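Local coordinates for protein ribose 5-phosphate isomerase RpiB (Thermoanaerobacter tengcongensis, PDB 4EGS) that probably removes phosphate from phosphotyrosine through this N-terminal low molecular weight phosphatase domain of a longer protein that also belongs to the RpiB sugar-phosphate isomerase family, at residues S48-G53 / K164-L169; A85-K90 / M157-Y162. All blocks are in the same frame, centred on the assembly; numbering follows the deposited sequence.

Contact 1. Residues S48-G53 / K164-L169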
ATOM      1  N   SER A  48       9.864  -9.991 -15.754  1.00 29.88           N
ATOM      2  CA  SER A  48       8.508  -9.816 -15.228  1.00 30.70           C
ATOM      3  C   SER A  48       7.953 -11.034 -14.476  1.00 29.48           C
ATOM      4  O   SER A  48       7.365 -10.868 -13.410  1.00 29.29           O
ATOM      5  CB  SER A  48       7.535  -9.352 -16.321  1.00 30.59           C
ATOM      6  OG  SER A  48       7.677  -7.966 -16.569  1.00 31.84           O
ATOM      7  N   PRO A  49       8.127 -12.254 -15.023  1.00 29.25           N
ATOM      8  CA  PRO A  49       7.697 -13.403 -14.218  1.00 28.08           C
ATOM      9  C   PRO A  49       8.516 -13.533 -12.936  1.00 26.36           C
ATOM     10  O   PRO A  49       7.979 -13.943 -11.908  1.00 27.31           O
ATOM     11  CB  PRO A  49       7.973 -14.597 -15.136  1.00 29.49           C
ATOM     12  CG  PRO A  49       7.939 -14.033 -16.509  1.00 29.20           C
ATOM     13  CD  PRO A  49       8.521 -12.661 -16.385  1.00 29.09           C
ATOM     14  N   MET A  50       9.796 -13.183 -13.006  1.00 26.83           N
ATOM     15  CA  MET A  50      10.673 -13.225 -11.839  1.00 26.48           C
ATOM     16  C   MET A  50      10.304 -12.140 -10.836  1.00 26.88           C
ATOM     17  O   MET A  50      10.169 -12.409  -9.642  1.00 28.34           O
ATOM     18  CB  MET A  50      12.141 -13.083 -12.254  1.00 28.49           C
ATOM     19  CG  MET A  50      12.733 -14.332 -12.894  1.00 29.34           C
ATOM     20  SD  MET A  50      14.328 -14.042 -13.690  1.00 34.21           S
ATOM     21  CE  MET A  50      15.385 -13.782 -12.273  1.00 27.33           C
ATOM     22  N   ALA A  51      10.143 -10.915 -11.328  1.00 27.01           N
ATOM     23  CA  ALA A  51       9.755  -9.791 -10.485  1.00 27.54           C
ATOM     24  C   ALA A  51       8.413 -10.060  -9.812  1.00 28.39           C
ATOM     25  O   ALA A  51       8.225  -9.750  -8.637  1.00 28.41           O
ATOM     26  CB  ALA A  51       9.693  -8.512 -11.301  1.00 27.43           C
ATOM     27  N   GLU A  52       7.487 -10.643 -10.565  1.00 28.21           N
ATOM     28  CA  GLU A  52       6.184 -11.016 -10.034  1.00 27.45           C
ATOM     29  C   GLU A  52       6.313 -12.140  -9.014  1.00 28.24           C
ATOM     30  O   GLU A  52       5.654 -12.130  -7.975  1.00 29.88           O
ATOM     31  CB  GLU A  52       5.262 -11.463 -11.168  1.00 27.42           C
ATOM     32  CG  GLU A  52       3.960 -12.089 -10.711  1.00 27.94           C
ATOM     33  CD  GLU A  52       3.249 -12.820 -11.829  1.00 31.03           C
ATOM     34  OE1 GLU A  52       2.141 -13.345 -11.590  1.00 31.88           O
ATOM     35  OE2 GLU A  52       3.803 -12.875 -12.949  1.00 32.72           O
ATOM     36  N   GLY A  53       7.174 -13.106  -9.323  1.00 29.24           N
ATOM     37  CA  GLY A  53       7.348 -14.284  -8.495  1.00 28.82           C
ATOM     38  C   GLY A  53       7.822 -14.002  -7.082  1.00 28.93           C
ATOM     39  O   GLY A  53       7.166 -14.393  -6.116  1.00 29.61           O
ATOM     40  N   LYS A 164      22.231 -12.745 -10.936  1.00 32.98           N
ATOM     41  CA  LYS A 164      22.471 -11.334 -10.653  1.00 32.67           C
ATOM     42  C   LYS A 164      21.202 -10.508 -10.852  1.00 31.81           C
ATOM     43  O   LYS A 164      20.920  -9.590 -10.082  1.00 35.00           O
ATOM     44  CB  LYS A 164      23.600 -10.804 -11.542  1.00 33.83           C
ATOM     45  CG  LYS A 164      23.890  -9.319 -11.383  1.00 35.45           C
ATOM     46  CD  LYS A 164      24.441  -9.005 -10.004  1.00 33.36           C
ATOM     47  CE  LYS A 164      25.766  -9.709  -9.762  1.00 34.68           C
ATOM     48  NZ  LYS A 164      26.837  -9.217 -10.672  1.00 34.56           N
ATOM     49  N   THR A 165      20.441 -10.843 -11.890  1.00 30.96           N
ATOM     50  CA  THR A 165      19.181 -10.162 -12.176  1.00 29.87           C
ATOM     51  C   THR A 165      18.147 -10.460 -11.091  1.00 32.07           C
ATOM     52  O   THR A 165      17.362  -9.588 -10.707  1.00 31.33           O
ATOM     53  CB  THR A 165      18.645 -10.540 -13.582  1.00 31.33           C
ATOM     54  OG1 THR A 165      18.866  -9.450 -14.484  1.00 37.04           O
ATOM     55  CG2 THR A 165      17.157 -10.858 -13.550  1.00 28.07           C
ATOM     56  N   ALA A 166      18.170 -11.688 -10.585  1.00 32.12           N
ATOM     57  CA  ALA A 166      17.280 -12.089  -9.501  1.00 31.02           C
ATOM     58  C   ALA A 166      17.577 -11.332  -8.206  1.00 30.90           C
ATOM     59  O   ALA A 166      16.661 -10.958  -7.474  1.00 32.93           O
ATOM     60  CB  ALA A 166      17.358 -13.596  -9.277  1.00 29.32           C
ATOM     61  N   GLU A 167      18.858 -11.110  -7.933  1.00 29.75           N
ATOM     62  CA  GLU A 167      19.282 -10.388  -6.739  1.00 31.73           C
ATOM     63  C   GLU A 167      18.842  -8.927  -6.798  1.00 31.72           C
ATOM     64  O   GLU A 167      18.308  -8.394  -5.824  1.00 34.24           O
ATOM     65  CB  GLU A 167      20.798 -10.464  -6.589  1.00 32.36           C
ATOM     66  CG  GLU A 167      21.360 -11.867  -6.468  1.00 35.06           C
ATOM     67  CD  GLU A 167      22.823 -11.907  -6.845  1.00 38.26           C
ATOM     68  OE1 GLU A 167      23.456 -12.975  -6.717  1.00 39.24           O
ATOM     69  OE2 GLU A 167      23.339 -10.855  -7.275  1.00 37.97           O
ATOM     70  N   GLU A 168      19.069  -8.286  -7.942  1.00 30.65           N
ATOM     71  CA  GLU A 168      18.674  -6.893  -8.124  1.00 30.79           C
ATOM     72  C   GLU A 168      17.169  -6.738  -7.948  1.00 30.56           C
ATOM     73  O   GLU A 168      16.708  -5.839  -7.249  1.00 31.59           O
ATOM     74  CB  GLU A 168      19.109  -6.363  -9.494  1.00 28.29           C
ATOM     75  CG  GLU A 168      18.595  -4.958  -9.792  1.00 30.70           C
ATOM     76  CD  GLU A 168      19.266  -4.316 -10.994  1.00 34.46           C
ATOM     77  OE1 GLU A 168      20.442  -4.635 -11.269  1.00 41.92           O
ATOM     78  OE2 GLU A 168      18.615  -3.486 -11.664  1.00 34.57           O
ATOM     79  N   LEU A 169      16.415  -7.636  -8.574  1.00 30.88           N
ATOM     80  CA  LEU A 169      14.960  -7.638  -8.465  1.00 30.60           C
ATOM     81  C   LEU A 169      14.506  -7.809  -7.019  1.00 31.77           C
ATOM     82  O   LEU A 169      13.603  -7.112  -6.558  1.00 33.69           O
ATOM     83  CB  LEU A 169      14.368  -8.743  -9.343  1.00 29.26           C
ATOM     84  CG  LEU A 169      13.485  -8.299 -10.511  1.00 29.01           C
ATOM     85  CD1 LEU A 169      14.012  -7.019 -11.142  1.00 27.22           C
ATOM     86  CD2 LEU A 169      13.395  -9.406 -11.549  1.00 26.44           C
TER
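M50 and A51 pack against T165, A166 and L169 in a buried helix-helix contact made by apolar side-chain groups near the centre of the domain, where helix 47-61 lies beside helix 159-179. The short segment axes come within 9.9 Å and cross at -44°. M50 reaches across with its methyl end. Its CG stands anti to the carbonyl carbon (chi1 -75°), and a bend at chi3 brings CE against two small groups, A166 CB and T165 CG2, each 3.6 Å away; the M50 and T165 side chains cross at about a right angle. L169 fills the space nearer the backbone of 48-53: its CD2 lies 3.6 Å from A51 N and 3.8 Å from A51 CB, and also touches M50 CB at 3.9 Å. An alanine in place of L169 would remove this branch and is likely to leave A51 and the base of M50 without their packing partner. A51 also touches F39 of strand 36-41. The contact joins the C-terminal helix to the helix that follows the loop of C41, the predicted nucleophile. Such packing of helices beside a parallel sheet is typical of the alpha/beta fold of low molecular weight tyrosine phosphatases.

Contact 2. Residues A85-K90 / M157-Y162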
ATOM      1  N   ALA A  85      15.197 -18.836 -15.517  1.00 29.89           N
ATOM      2  CA  ALA A  85      14.458 -18.024 -14.557  1.00 28.70           C
ATOM      3  C   ALA A  85      13.726 -18.915 -13.565  1.00 27.57           C
ATOM      4  O   ALA A  85      13.677 -18.627 -12.370  1.00 26.88           O
ATOM      5  CB  ALA A  85      13.475 -17.120 -15.278  1.00 28.57           C
ATOM      6  N   VAL A  86      13.167 -20.008 -14.072  1.00 28.22           N
ATOM      7  CA  VAL A  86      12.434 -20.955 -13.243  1.00 28.49           C
ATOM      8  C   VAL A  86      13.362 -21.694 -12.276  1.00 30.99           C
ATOM      9  O   VAL A  86      12.966 -22.012 -11.156  1.00 30.67           O
ATOM     10  CB  VAL A  86      11.609 -21.948 -14.107  1.00 29.34           C
ATOM     11  CG1 VAL A  86      12.011 -23.390 -13.841  1.00 31.04           C
ATOM     12  CG2 VAL A  86      10.123 -21.758 -13.862  1.00 32.98           C
ATOM     13  N   GLU A  87      14.600 -21.945 -12.699  1.00 31.57           N
ATOM     14  CA  GLU A  87      15.543 -22.669 -11.849  1.00 30.41           C
ATOM     15  C   GLU A  87      16.324 -21.740 -10.924  1.00 30.14           C
ATOM     16  O   GLU A  87      16.652 -22.116  -9.802  1.00 30.77           O
ATOM     17  CB  GLU A  87      16.491 -23.551 -12.674  1.00 32.28           C
ATOM     18  CG  GLU A  87      17.535 -22.804 -13.489  1.00 32.04           C
ATOM     19  CD  GLU A  87      18.518 -23.743 -14.166  1.00 33.61           C
ATOM     20  OE1 GLU A  87      19.082 -24.616 -13.473  1.00 35.07           O
ATOM     21  OE2 GLU A  87      18.721 -23.614 -15.392  1.00 34.47           O
ATOM     22  N   VAL A  88      16.612 -20.526 -11.385  1.00 28.13           N
ATOM     23  CA  VAL A  88      17.329 -19.570 -10.548  1.00 29.24           C
ATOM     24  C   VAL A  88      16.436 -19.078  -9.410  1.00 31.51           C
ATOM     25  O   VAL A  88      16.916 -18.743  -8.332  1.00 33.20           O
ATOM     26  CB  VAL A  88      17.895 -18.374 -11.358  1.00 29.17           C
ATOM     27  CG1 VAL A  88      16.783 -17.445 -11.817  1.00 29.21           C
ATOM     28  CG2 VAL A  88      18.907 -17.611 -10.529  1.00 28.58           C
ATOM     29  N   LEU A  89      15.131 -19.055  -9.648  1.00 29.21           N
ATOM     30  CA  LEU A  89      14.191 -18.627  -8.625  1.00 31.22           C
ATOM     31  C   LEU A  89      13.885 -19.779  -7.678  1.00 32.08           C
ATOM     32  O   LEU A  89      13.547 -19.562  -6.517  1.00 33.03           O
ATOM     33  CB  LEU A  89      12.905 -18.105  -9.265  1.00 29.60           C
ATOM     34  CG  LEU A  89      12.688 -16.595  -9.171  1.00 29.74           C
ATOM     35  CD1 LEU A  89      13.908 -15.839  -9.663  1.00 28.43           C
ATOM     36  CD2 LEU A  89      11.450 -16.192  -9.948  1.00 27.38           C
ATOM     37  N   LYS A  90      14.015 -21.002  -8.182  1.00 31.96           N
ATOM     38  CA  LYS A  90      13.710 -22.201  -7.410  1.00 32.63           C
ATOM     39  C   LYS A  90      14.851 -22.474  -6.427  1.00 34.10           C
ATOM     40  O   LYS A  90      14.625 -22.681  -5.232  1.00 33.97           O
ATOM     41  CB  LYS A  90      13.504 -23.389  -8.362  1.00 32.92           C
ATOM     42  CG  LYS A  90      12.568 -24.486  -7.869  1.00 34.96           C
ATOM     43  CD  LYS A  90      11.141 -24.026  -7.881  1.00 37.22           C
ATOM     44  CE  LYS A  90      10.194 -25.183  -7.971  1.00 38.36           C
ATOM     45  NZ  LYS A  90      10.363 -26.007  -6.755  1.00 39.12           N
ATOM     46  N   MET A 157      21.489 -15.814 -21.380  1.00 32.87           N
ATOM     47  CA  MET A 157      22.694 -15.590 -20.600  1.00 33.43           C
ATOM     48  C   MET A 157      22.913 -16.732 -19.615  1.00 33.29           C
ATOM     49  O   MET A 157      21.965 -17.425 -19.245  1.00 33.62           O
ATOM     50  CB  MET A 157      22.590 -14.258 -19.855  1.00 32.80           C
ATOM     51  CG  MET A 157      22.458 -13.035 -20.751  1.00 32.73           C
ATOM     52  SD  MET A 157      23.897 -12.755 -21.803  1.00 33.86           S
ATOM     53  CE  MET A 157      23.356 -13.476 -23.355  1.00 34.89           C
ATOM     54  N   PRO A 158      24.173 -16.940 -19.197  1.00 33.04           N
ATOM     55  CA  PRO A 158      24.495 -17.940 -18.172  1.00 32.94           C
ATOM     56  C   PRO A 158      23.716 -17.699 -16.880  1.00 33.84           C
ATOM     57  O   PRO A 158      23.268 -16.577 -16.639  1.00 34.87           O
ATOM     58  CB  PRO A 158      25.990 -17.720 -17.935  1.00 31.02           C
ATOM     59  CG  PRO A 158      26.492 -17.191 -19.231  1.00 33.57           C
ATOM     60  CD  PRO A 158      25.387 -16.331 -19.773  1.00 32.25           C
ATOM     61  N   LEU A 159      23.564 -18.739 -16.064  1.00 32.44           N
ATOM     62  CA  LEU A 159      22.754 -18.663 -14.850  1.00 34.81           C
ATOM     63  C   LEU A 159      23.183 -17.554 -13.893  1.00 35.11           C
ATOM     64  O   LEU A 159      22.350 -16.973 -13.198  1.00 35.66           O
ATOM     65  CB  LEU A 159      22.743 -20.005 -14.115  1.00 35.63           C
ATOM     66  CG  LEU A 159      21.418 -20.771 -14.137  1.00 33.80           C
ATOM     67  CD1 LEU A 159      21.473 -21.962 -13.193  1.00 35.01           C
ATOM     68  CD2 LEU A 159      20.260 -19.853 -13.782  1.00 30.65           C
ATOM     69  N   GLU A 160      24.483 -17.271 -13.858  1.00 34.24           N
ATOM     70  CA  GLU A 160      25.011 -16.210 -13.005  1.00 36.39           C
ATOM     71  C   GLU A 160      24.389 -14.857 -13.336  1.00 34.95           C
ATOM     72  O   GLU A 160      24.168 -14.030 -12.450  1.00 33.90           O
ATOM     73  CB  GLU A 160      26.535 -16.136 -13.113  1.00 36.17           C
ATOM     74  CG  GLU A 160      27.265 -17.038 -12.132  1.00 37.21           C
ATOM     75  CD  GLU A 160      27.118 -16.569 -10.698  1.00 38.34           C
ATOM     76  OE1 GLU A 160      26.865 -15.364 -10.488  1.00 41.97           O
ATOM     77  OE2 GLU A 160      27.253 -17.406  -9.779  1.00 36.75           O
ATOM     78  N   VAL A 161      24.104 -14.639 -14.617  1.00 34.12           N
ATOM     79  CA  VAL A 161      23.448 -13.414 -15.055  1.00 34.24           C
ATOM     80  C   VAL A 161      21.994 -13.415 -14.601  1.00 30.86           C
ATOM     81  O   VAL A 161      21.481 -12.398 -14.133  1.00 30.89           O
ATOM     82  CB  VAL A 161      23.506 -13.258 -16.584  1.00 32.53           C
ATOM     83  CG1 VAL A 161      22.978 -11.895 -17.001  1.00 30.90           C
ATOM     84  CG2 VAL A 161      24.925 -13.452 -17.079  1.00 32.52           C
ATOM     85  N   TYR A 162      21.334 -14.561 -14.747  1.00 32.62           N
ATOM     86  CA  TYR A 162      19.984 -14.743 -14.227  1.00 30.96           C
ATOM     87  C   TYR A 162      19.997 -14.570 -12.717  1.00 31.32           C
ATOM     88  O   TYR A 162      19.056 -14.036 -12.132  1.00 32.80           O
ATOM     89  CB  TYR A 162      19.449 -16.133 -14.577  1.00 29.63           C
ATOM     90  CG  TYR A 162      18.770 -16.229 -15.924  1.00 30.83           C
ATOM     91  CD1 TYR A 162      19.490 -16.547 -17.067  1.00 30.55           C
ATOM     92  CD2 TYR A 162      17.403 -16.012 -16.049  1.00 30.63           C
ATOM     93  CE1 TYR A 162      18.870 -16.643 -18.297  1.00 30.48           C
ATOM     94  CE2 TYR A 162      16.774 -16.103 -17.275  1.00 30.13           C
ATOM     95  CZ  TYR A 162      17.511 -16.418 -18.396  1.00 30.29           C
ATOM     96  OH  TYR A 162      16.888 -16.509 -19.619  1.00 32.97           O
TER
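Apolar packing between V88 and the pair L159 and Y162 forms the middle of this contact, in which helix 83-93 meets the first turn of helix 159-179. V88 CB sits 3.7 Å from L159 CD2. Both of its methyls turn to Y162: CG2 approaches the backbone carbon C of Y162 at 3.9 Å, while CG1 lies 4.1 Å from Y162 CB, the two side chains crossing at about a right angle.

The aromatic part of the contact lies one turn earlier on helix 83-93. The ring of Y162 extends alongside A85, with CE2 3.6 Å from A85 N and 4.0 Å from A85 CB. With chi1 at -87°, CG is anti to the carbonyl carbon, and the ring runs back past the start of its own helix, where the carbonyl oxygens of M157 and P158 lie at its edge. P158 is the N-cap residue, and its O accepts the backbone bond from V161 N. In the low molecular weight phosphatase fold this helix start follows the loop carrying the general acid; here Y162 stands near D153, the predicted proton donor, and also touches C46 of the anion-binding loop. Its OH makes a weak hydrogen bond with S82.

A charged side chain adds van der Waals contact where the pair is partly exposed. E87, extended beyond CG, lays its carboxylate against one branch of L159, with OE1 3.6 Å from CD1, while its CG meets CD2 at 4.0 Å. The same oxygen, E87 OE1, also has a long, weak ion pair with K91.

The two contacts lie side by side, their centres about 10 Å apart, and both draw on helix 159-179: contact 2 takes its start and contact 1 the turns that follow. In sequence, contact 2 is nested within the loop that contact 1 closes. M50 joins them directly, its SD lying 3.6 Å from A85 CB and its CE 3.7 Å from Y162 O. Helices 47-61, 83-93 and 159-179 thus pack together around M50. Contact 1 lies nearer the centre of the chain, contact 2 farther out, and the packing joins the helix that follows the predicted nucleophile C41 to the one that follows the predicted proton donor D153.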